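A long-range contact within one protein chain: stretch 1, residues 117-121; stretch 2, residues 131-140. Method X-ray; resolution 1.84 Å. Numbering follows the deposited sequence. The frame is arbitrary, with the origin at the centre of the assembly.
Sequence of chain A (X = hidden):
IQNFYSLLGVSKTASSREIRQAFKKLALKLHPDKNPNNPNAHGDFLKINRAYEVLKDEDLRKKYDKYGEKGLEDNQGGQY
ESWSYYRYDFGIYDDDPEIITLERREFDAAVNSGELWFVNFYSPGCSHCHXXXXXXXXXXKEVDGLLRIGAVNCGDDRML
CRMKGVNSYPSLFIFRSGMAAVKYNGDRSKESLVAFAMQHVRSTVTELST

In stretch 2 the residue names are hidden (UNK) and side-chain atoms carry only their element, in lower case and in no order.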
ATOM      1  N   TRP A 117      -6.235   0.846 -15.817  1.00 15.68           N
ATOM      2  CA  TRP A 117      -6.102   0.747 -14.345  1.00 15.85           C
ATOM      3  C   TRP A 117      -6.984   1.770 -13.662  1.00 16.86           C
ATOM      4  O   TRP A 117      -6.967   2.976 -14.034  1.00 20.27           O
ATOM      5  CB  TRP A 117      -4.669   1.040 -13.945  1.00 14.56           C
ATOM      6  CG  TRP A 117      -3.758  -0.133 -14.054  1.00 15.53           C
ATOM      7  CD1 TRP A 117      -3.019  -0.525 -15.157  1.00 15.38           C
ATOM      8  CD2 TRP A 117      -3.440  -1.066 -13.004  1.00 12.42           C
ATOM      9  NE1 TRP A 117      -2.250  -1.641 -14.829  1.00 14.98           N
ATOM     10  CE2 TRP A 117      -2.509  -2.004 -13.535  1.00 12.61           C
ATOM     11  CE3 TRP A 117      -3.869  -1.213 -11.679  1.00 13.30           C
ATOM     12  CZ2 TRP A 117      -1.974  -3.068 -12.770  1.00 13.87           C
ATOM     13  CZ3 TRP A 117      -3.335  -2.269 -10.917  1.00 11.68           C
ATOM     14  CH2 TRP A 117      -2.416  -3.195 -11.485  1.00 12.16           C
ATOM     15  N   PHE A 118      -7.690   1.372 -12.613  1.00 15.12           N
ATOM     16  CA  PHE A 118      -8.467   2.301 -11.833  1.00 14.23           C
ATOM     17  C   PHE A 118      -7.896   2.206 -10.425  1.00 13.51           C
ATOM     18  O   PHE A 118      -7.913   1.109  -9.817  1.00 12.97           O
ATOM     19  CB  PHE A 118      -9.909   1.805 -11.874  1.00 14.86           C
ATOM     20  CG  PHE A 118     -10.934   2.754 -11.274  1.00 14.74           C
ATOM     21  CD1 PHE A 118     -12.221   2.285 -11.073  1.00 14.11           C
ATOM     22  CD2 PHE A 118     -10.660   4.125 -11.001  1.00 14.88           C
ATOM     23  CE1 PHE A 118     -13.231   3.141 -10.567  1.00 16.07           C
ATOM     24  CE2 PHE A 118     -11.641   4.963 -10.491  1.00 16.15           C
ATOM     25  CZ  PHE A 118     -12.940   4.478 -10.264  1.00 15.16           C
ATOM     26  N   VAL A 119      -7.315   3.317  -9.975  1.00 13.21           N
ATOM     27  CA  VAL A 119      -6.496   3.357  -8.775  1.00 12.97           C
ATOM     28  C   VAL A 119      -7.078   4.298  -7.694  1.00 12.79           C
ATOM     29  O   VAL A 119      -7.475   5.439  -7.972  1.00 13.67           O
ATOM     30  CB  VAL A 119      -5.062   3.819  -9.137  1.00 14.53           C
ATOM     31  CG1 VAL A 119      -4.155   3.914  -7.851  1.00 16.20           C
ATOM     32  CG2 VAL A 119      -4.478   2.850 -10.166  1.00 13.48           C
ATOM     33  N   ASN A 120      -7.132   3.771  -6.474  1.00 13.33           N
ATOM     34  CA  ASN A 120      -7.576   4.478  -5.294  1.00 13.27           C
ATOM     35  C   ASN A 120      -6.332   4.960  -4.572  1.00 12.20           C
ATOM     36  O   ASN A 120      -5.567   4.122  -4.034  1.00 12.34           O
ATOM     37  CB  ASN A 120      -8.349   3.507  -4.400  1.00 11.94           C
ATOM     38  CG  ASN A 120      -8.722   4.096  -3.057  1.00 14.29           C
ATOM     39  OD1 ASN A 120      -8.459   5.267  -2.779  1.00 15.81           O
ATOM     40  ND2 ASN A 120      -9.396   3.298  -2.239  1.00 15.59           N
ATOM     41  N   PHE A 121      -6.133   6.281  -4.585  1.00 12.59           N
ATOM     42  CA  PHE A 121      -5.048   6.951  -3.850  1.00 13.11           C
ATOM     43  C   PHE A 121      -5.596   7.313  -2.478  1.00 13.84           C
ATOM     44  O   PHE A 121      -6.527   8.129  -2.353  1.00 14.10           O
ATOM     45  CB  PHE A 121      -4.566   8.237  -4.546  1.00 13.73           C
ATOM     46  CG  PHE A 121      -3.840   7.993  -5.842  1.00 16.59           C
ATOM     47  CD1 PHE A 121      -2.462   7.953  -5.876  1.00 18.81           C
ATOM     48  CD2 PHE A 121      -4.558   7.861  -7.030  1.00 17.96           C
ATOM     49  CE1 PHE A 121      -1.796   7.725  -7.085  1.00 20.19           C
ATOM     50  CE2 PHE A 121      -3.899   7.614  -8.244  1.00 17.83           C
ATOM     51  CZ  PHE A 121      -2.518   7.560  -8.259  1.00 22.86           C
ATOM     52  N   UNK A 131     -14.119   4.758   4.933  1.00 17.55           N
ATOM     53  CA  UNK A 131     -15.498   4.608   4.602  1.00 19.08           C
ATOM     54  C   UNK A 131     -15.631   3.923   3.255  1.00 18.21           C
ATOM     55  O   UNK A 131     -16.533   3.116   3.067  1.00 18.25           O
ATOM     56  c   UNK A 131     -16.534   6.570   5.889  1.00 25.71           C
ATOM     57  c   UNK A 131     -16.187   5.982   4.517  1.00 20.43           C
ATOM     58  o   UNK A 131     -17.012   7.733   5.934  1.00 27.68           O
ATOM     59  o   UNK A 131     -16.328   5.889   6.916  1.00 29.17           O
ATOM     60  N   UNK A 132     -14.763   4.292   2.328  1.00 15.99           N
ATOM     61  CA  UNK A 132     -14.748   3.773   0.957  1.00 15.98           C
ATOM     62  C   UNK A 132     -14.176   2.323   0.861  1.00 15.61           C
ATOM     63  O   UNK A 132     -14.611   1.528   0.038  1.00 16.39           O
ATOM     64  c   UNK A 132     -13.962   4.726   0.060  1.00 13.38           C
ATOM     65  c   UNK A 132     -13.647   4.180  -1.319  1.00 16.00           C
ATOM     66  c   UNK A 132     -14.949   3.989  -2.152  1.00 17.78           C
ATOM     67  c   UNK A 132     -12.666   5.127  -2.077  1.00 16.28           C
ATOM     68  N   UNK A 133     -13.236   1.986   1.724  1.00 15.66           N
ATOM     69  CA  UNK A 133     -12.589   0.661   1.673  1.00 14.95           C
ATOM     70  C   UNK A 133     -13.489  -0.564   1.414  1.00 15.83           C
ATOM     71  O   UNK A 133     -13.212  -1.335   0.514  1.00 15.37           O
ATOM     72  c   UNK A 133     -11.679   0.446   2.861  1.00 16.52           C
ATOM     73  N   UNK A 134     -14.577  -0.762   2.200  1.00 15.99           N
ATOM     74  CA  UNK A 134     -15.338  -1.973   1.930  1.00 16.99           C
ATOM     75  C   UNK A 134     -15.960  -1.968   0.542  1.00 16.74           C
ATOM     76  O   UNK A 134     -16.062  -3.028  -0.059  1.00 17.04           O
ATOM     77  c   UNK A 134     -15.768  -1.265   4.138  1.00 21.12           C
ATOM     78  c   UNK A 134     -15.025  -0.128   3.462  1.00 16.80           C
ATOM     79  c   UNK A 134     -16.436  -1.948   3.014  1.00 18.01           C
ATOM     80  N   UNK A 135     -16.416  -0.812   0.072  1.00 15.31           N
ATOM     81  CA  UNK A 135     -16.996  -0.686  -1.272  1.00 17.31           C
ATOM     82  C   UNK A 135     -15.951  -0.885  -2.351  1.00 15.73           C
ATOM     83  O   UNK A 135     -16.232  -1.574  -3.329  1.00 17.27           O
ATOM     84  c   UNK A 135     -18.306   0.857  -2.849  1.00 18.50           C
ATOM     85  c   UNK A 135     -17.601   0.695  -1.467  1.00 18.38           C
ATOM     86  o   UNK A 135     -18.549   0.931  -0.434  1.00 22.81           O
ATOM     87  N   UNK A 136     -14.735  -0.325  -2.172  1.00 14.81           N
ATOM     88  CA  UNK A 136     -13.686  -0.546  -3.145  1.00 13.44           C
ATOM     89  C   UNK A 136     -13.440  -2.078  -3.267  1.00 13.44           C
ATOM     90  O   UNK A 136     -13.227  -2.590  -4.357  1.00 13.60           O
ATOM     91  c   UNK A 136     -11.338   0.271  -3.727  1.00 14.79           C
ATOM     92  c   UNK A 136     -10.189   0.773  -5.655  1.00 13.14           C
ATOM     93  c   UNK A 136     -12.156   2.314  -6.871  1.00  9.18           C
ATOM     94  c   UNK A 136     -10.921   2.109  -7.506  1.00 14.91           C
ATOM     95  n   UNK A 136      -9.400  -0.011  -4.850  1.00 14.56           N
ATOM     96  c   UNK A 136      -9.911   1.340  -6.926  1.00 11.85           C
ATOM     97  c   UNK A 136     -11.421   0.965  -4.990  1.00 10.76           C
ATOM     98  c   UNK A 136     -12.422   0.184  -2.690  1.00 12.62           C
ATOM     99  c   UNK A 136     -12.415   1.759  -5.594  1.00 13.67           C
ATOM    100  c   UNK A 136     -10.115  -0.338  -3.701  1.00 13.19           C
ATOM    101  N   UNK A 137     -13.412  -2.792  -2.146  1.00 13.17           N
ATOM    102  CA  UNK A 137     -13.207  -4.244  -2.166  1.00 14.11           C
ATOM    103  C   UNK A 137     -14.353  -4.978  -2.894  1.00 15.66           C
ATOM    104  O   UNK A 137     -14.101  -5.884  -3.679  1.00 15.16           O
ATOM    105  n   UNK A 137      -9.830  -3.142   3.812  1.00 19.06           N
ATOM    106  c   UNK A 137     -10.984  -3.563   3.275  1.00 21.27           C
ATOM    107  c   UNK A 137     -13.166  -4.801  -0.743  1.00 14.99           C
ATOM    108  n   UNK A 137     -10.942  -4.392   2.245  1.00 15.11           N
ATOM    109  c   UNK A 137     -12.114  -4.853   1.509  1.00 16.91           C
ATOM    110  n   UNK A 137     -12.172  -3.199   3.802  1.00 15.98           N
ATOM    111  c   UNK A 137     -11.953  -4.347   0.077  1.00 12.35           C
ATOM    112  N   UNK A 138     -15.610  -4.572  -2.623  1.00 17.30           N
ATOM    113  CA  UNK A 138     -16.776  -5.214  -3.249  1.00 18.62           C
ATOM    114  C   UNK A 138     -16.778  -4.928  -4.762  1.00 18.38           C
ATOM    115  O   UNK A 138     -17.050  -5.825  -5.595  1.00 16.55           O
ATOM    116  c   UNK A 138     -20.713  -4.776  -2.733  1.00 34.16           C
ATOM    117  c   UNK A 138     -19.366  -5.324  -3.281  1.00 27.61           C
ATOM    118  c   UNK A 138     -18.100  -4.729  -2.591  1.00 21.00           C
ATOM    119  o   UNK A 138     -21.706  -5.549  -2.768  1.00 33.35           O
ATOM    120  o   UNK A 138     -20.773  -3.578  -2.318  1.00 33.85           O
ATOM    121  N   UNK A 139     -16.444  -3.686  -5.108  1.00 15.71           N
ATOM    122  CA  UNK A 139     -16.353  -3.287  -6.513  1.00 16.47           C
ATOM    123  C   UNK A 139     -15.269  -4.114  -7.234  1.00 14.93           C
ATOM    124  O   UNK A 139     -15.485  -4.626  -8.358  1.00 15.35           O
ATOM    125  c   UNK A 139     -16.048  -1.776  -6.553  1.00 17.48           C
ATOM    126  c   UNK A 139     -13.485  -0.481  -8.990  1.00 17.73           C
ATOM    127  c   UNK A 139     -14.217  -0.459 -10.180  1.00 17.70           C
ATOM    128  c   UNK A 139     -14.094  -0.889  -7.823  1.00 18.30           C
ATOM    129  c   UNK A 139     -15.515  -0.847 -10.177  1.00 18.97           C
ATOM    130  c   UNK A 139     -15.406  -1.313  -7.816  1.00 17.95           C
ATOM    131  c   UNK A 139     -16.119  -1.292  -9.000  1.00 16.34           C
ATOM    132  N   UNK A 140     -14.091  -4.224  -6.603  1.00 14.40           N
ATOM    133  CA  UNK A 140     -12.975  -4.961  -7.219  1.00 13.70           C
ATOM    134  C   UNK A 140     -13.342  -6.424  -7.496  1.00 14.86           C
ATOM    135  O   UNK A 140     -12.959  -6.992  -8.531  1.00 15.85           O
ATOM    136  c   UNK A 140     -11.645  -4.862  -6.354  1.00 12.27           C
TER

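Position 131 has four side-chain atoms, two carbons with two oxygens on the second: a short carboxylate. It lies out of reach of the strand and is exposed, which suits D131.

At 132 four carbons fork at the second, the pattern of leucine. CA-to-CB points toward the strand, and one branch tip comes near the amide of N120. This is L132, whose CD2 lies 3.8 Å from N120 ND2, a packing contact.

Position 133 holds a single carbon, directed sideways and not in contact: A133. At 134 three carbons close a ring onto the backbone N, which can only be proline; P134 has no amide hydrogen to give to the preceding turn, and the helix kinks here. Position 135 carries one carbon bearing an oxygen and a second carbon, the beta-branched T135, also out of reach.

Position 136 is the largest side chain of this stretch: one carbon, then fused five- and six-membered rings with eight carbons and one nitrogen, lying against F118 and N120. Only tryptophan fits. W136 has chi1 in t. N120 CB sits over one face of its indole, 3.8 Å from the five-membered ring centroid in a CH-pi contact. The indole turns its edge to the face of F118, with planes at 73° and W136 CH2 3.8 Å from F118 CD1. Near the indole plane, F118 O approaches W136 CZ2 at 3.5 Å. The ring nitrogen finds its hydrogen bond elsewhere in the structure.

Position 137 shows three carbons, a nitrogen, then a carbon with two more nitrogens, a guanidinium: R137, beyond reach of the strand. At 138 three carbons end in two oxygens; E138 is exposed and even farther off.

Position 139 has one carbon and a six-carbon ring without a hydroxyl, and a ring carbon meets the F118 ring at its edge, so F139. Its CZ reaches F118 CD1 at 3.5 Å. Position 140 is one carbon, A140, out of reach of the strand.

The contact works by periodicity. Strand and helix run nearly antiparallel, their axes 11.2 Å apart at closest approach. F118 and N120, alternate strand residues, point toward the helix, while V119 between them points away; L132, W136 and F139, spaced four and three apart, point back. Tryptophan bridges the gap, using an edge for F118 and a face for N120. No hydrogen bond crosses the interface, so shape and aromatic packing carry its 282 Å² of buried surface, while from 136 to 140 the helix keeps its own i to i+4 bonds.

Stretch 2, residues 131-140: DLAPTWREFA
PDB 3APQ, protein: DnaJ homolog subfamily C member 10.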